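Local coordinates for amino acid adenylation domain-containing protein (Bacillus stratosphericus LAMA 585, PDB 6ULY) that probably selects a keto acid and activates it as an acyl adenylate for nonribosomal depsipeptide synthesis, at residues Leu3-Leu9 with Pro386-Ile392. Residues are numbered along the deposited sequence.
Sequences LSYGGDL and PIPGITI
Strand 3-5, close to the N-terminus, forms one edge of a five-stranded antiparallel sheet in this ANL-type adenylation domain by pairing with strand 391-395. Ser-4 and Ile-392 are a hydrogen-bonded pair (CA-CA 5.3 Å), Ser-4 N to Ile-392 O and Ile-392 N to Ser-4 O both 2.8 Å; Tyr-5 and Thr-391 follow as a non-hydrogen-bonded pair (CA-CA 4.3 Å). Beyond the strands, Gly-6 N donates to Ile-390 O (2.9 Å) and Gly-389 N to Gly-7 O (2.8 Å), so the N-terminal segment follows the type II beta turn Ile-387 to Ile-390, closed by Ile-390 N to Ile-387 O (3.2 Å). Gly-389 (phi/psi 94/-18) and Gly-7 (95/166) adopt backbone angles that call for glycine; a CB on Gly-6 would clash with Ile-387 O. CA-H...O contacts reinforce the pairing, among them Gly-6 CA to Ile-387 O (3.5 Å) and Pro-388 CA to Gly-6 O (3.4 Å). Ile-390 and Ile-392 pack on strands 338-342 and 408-413. Tyr-5 (chi1 t) and Thr-391 share one sheet face, Tyr-5 CD1 lying 3.1 Å from Thr-391 OG1. On the other, Ser-4 OG bonds to Gly-449 O and touches Pro-386 CD (3.3 Å). At the far end Leu-9 CB meets Pro-388 CB at 3.8 Å.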
loop_
_atom_site.group_PDB
_atom_site.type_symbol
_atom_site.label_atom_id
_atom_site.label_comp_id
_atom_site.label_asym_id
_atom_site.label_seq_id
_atom_site.Cartn_x
_atom_site.Cartn_y
_atom_site.Cartn_z
ATOM N N LEU A 3 27.818 7.282 -7.569
ATOM C CA LEU A 3 27.935 5.829 -7.476
ATOM C C LEU A 3 29.162 5.513 -6.639
ATOM O O LEU A 3 30.284 5.840 -7.036
ATOM C CB LEU A 3 28.041 5.183 -8.862
ATOM C CG LEU A 3 28.158 3.656 -8.871
ATOM C CD1 LEU A 3 27.486 3.068 -10.107
ATOM C CD2 LEU A 3 29.607 3.213 -8.804
ATOM N N SER A 4 28.949 4.874 -5.488
ATOM C CA SER A 4 30.002 4.622 -4.514
ATOM C C SER A 4 30.093 3.132 -4.215
ATOM O O SER A 4 29.096 2.506 -3.844
ATOM C CB SER A 4 29.739 5.399 -3.223
ATOM O OG SER A 4 30.780 5.206 -2.282
ATOM N N TYR A 5 31.293 2.579 -4.362
ATOM C CA TYR A 5 31.573 1.179 -4.077
ATOM C C TYR A 5 32.381 1.073 -2.794
ATOM O O TYR A 5 33.339 1.826 -2.588
ATOM C CB TYR A 5 32.347 0.538 -5.230
ATOM C CG TYR A 5 32.684 -0.925 -5.047
ATOM C CD1 TYR A 5 31.697 -1.855 -4.758
ATOM C CD2 TYR A 5 33.988 -1.382 -5.207
ATOM C CE1 TYR A 5 31.999 -3.193 -4.610
ATOM C CE2 TYR A 5 34.299 -2.720 -5.068
ATOM C CZ TYR A 5 33.300 -3.621 -4.769
ATOM O OH TYR A 5 33.601 -4.956 -4.625
ATOM N N GLY A 6 31.997 0.131 -1.937
ATOM C CA GLY A 6 32.663 -0.057 -0.669
ATOM C C GLY A 6 33.930 -0.874 -0.716
ATOM O O GLY A 6 34.561 -1.077 0.324
ATOM N N GLY A 7 34.326 -1.352 -1.892
ATOM C CA GLY A 7 35.520 -2.155 -2.033
ATOM C C GLY A 7 35.225 -3.643 -1.988
ATOM O O GLY A 7 34.145 -4.095 -1.598
ATOM N N ASP A 8 36.225 -4.421 -2.396
ATOM C CA ASP A 8 36.055 -5.864 -2.464
ATOM C C ASP A 8 35.831 -6.446 -1.077
ATOM O O ASP A 8 36.501 -6.076 -0.107
ATOM C CB ASP A 8 37.277 -6.522 -3.108
ATOM C CG ASP A 8 37.442 -6.138 -4.562
ATOM O OD1 ASP A 8 38.534 -5.657 -4.932
ATOM O OD2 ASP A 8 36.471 -6.300 -5.329
ATOM N N LEU A 9 34.878 -7.370 -0.994
ATOM C CA LEU A 9 34.594 -8.120 0.222
ATOM C C LEU A 9 34.874 -9.586 -0.070
ATOM O O LEU A 9 34.190 -10.201 -0.894
ATOM C CB LEU A 9 33.149 -7.917 0.676
ATOM C CG LEU A 9 32.692 -8.757 1.873
ATOM C CD1 LEU A 9 33.450 -8.366 3.142
ATOM C CD2 LEU A 9 31.181 -8.630 2.071
ATOM N N PRO A 386 29.705 3.052 1.817
ATOM C CA PRO A 386 29.188 1.682 1.832
ATOM C C PRO A 386 30.188 0.733 2.469
ATOM O O PRO A 386 31.401 0.926 2.384
ATOM C CB PRO A 386 28.983 1.355 0.347
ATOM C CG PRO A 386 29.035 2.659 -0.365
ATOM C CD PRO A 386 29.894 3.559 0.447
ATOM N N ILE A 387 29.666 -0.312 3.102
ATOM C CA ILE A 387 30.521 -1.362 3.646
ATOM C C ILE A 387 31.121 -2.124 2.470
ATOM O O ILE A 387 30.609 -2.023 1.345
ATOM C CB ILE A 387 29.746 -2.298 4.586
ATOM C CG1 ILE A 387 28.584 -2.974 3.850
ATOM C CG2 ILE A 387 29.241 -1.526 5.803
ATOM C CD1 ILE A 387 27.855 -4.015 4.703
ATOM N N PRO A 388 32.201 -2.876 2.669
ATOM C CA PRO A 388 32.739 -3.691 1.576
ATOM C C PRO A 388 31.658 -4.553 0.943
ATOM O O PRO A 388 30.798 -5.109 1.629
ATOM C CB PRO A 388 33.810 -4.541 2.264
ATOM C CG PRO A 388 34.255 -3.718 3.416
ATOM C CD PRO A 388 33.048 -2.939 3.875
ATOM N N GLY A 389 31.707 -4.648 -0.387
ATOM C CA GLY A 389 30.794 -5.461 -1.150
ATOM C C GLY A 389 29.575 -4.732 -1.673
ATOM O O GLY A 389 28.923 -5.230 -2.599
ATOM N N ILE A 390 29.255 -3.567 -1.119
ATOM C CA ILE A 390 28.040 -2.838 -1.457
ATOM C C ILE A 390 28.382 -1.715 -2.422
ATOM O O ILE A 390 29.395 -1.021 -2.260
ATOM C CB ILE A 390 27.358 -2.281 -0.192
ATOM C CG1 ILE A 390 26.889 -3.416 0.728
ATOM C CG2 ILE A 390 26.203 -1.370 -0.574
ATOM C CD1 ILE A 390 25.654 -4.132 0.257
ATOM N N THR A 391 27.540 -1.535 -3.434
ATOM C CA THR A 391 27.576 -0.358 -4.288
ATOM C C THR A 391 26.268 0.397 -4.108
ATOM O O THR A 391 25.191 -0.206 -4.121
ATOM C CB THR A 391 27.777 -0.724 -5.764
ATOM O OG1 THR A 391 28.870 -1.644 -5.894
ATOM C CG2 THR A 391 28.093 0.518 -6.564
ATOM N N ILE A 392 26.366 1.706 -3.919
ATOM C CA ILE A 392 25.203 2.575 -3.828
ATOM C C ILE A 392 25.228 3.517 -5.019
ATOM O O ILE A 392 26.298 3.932 -5.475
ATOM C CB ILE A 392 25.182 3.374 -2.510
ATOM C CG1 ILE A 392 25.392 2.430 -1.325
ATOM C CG2 ILE A 392 23.876 4.143 -2.386
ATOM C CD1 ILE A 392 25.378 3.115 0.002
#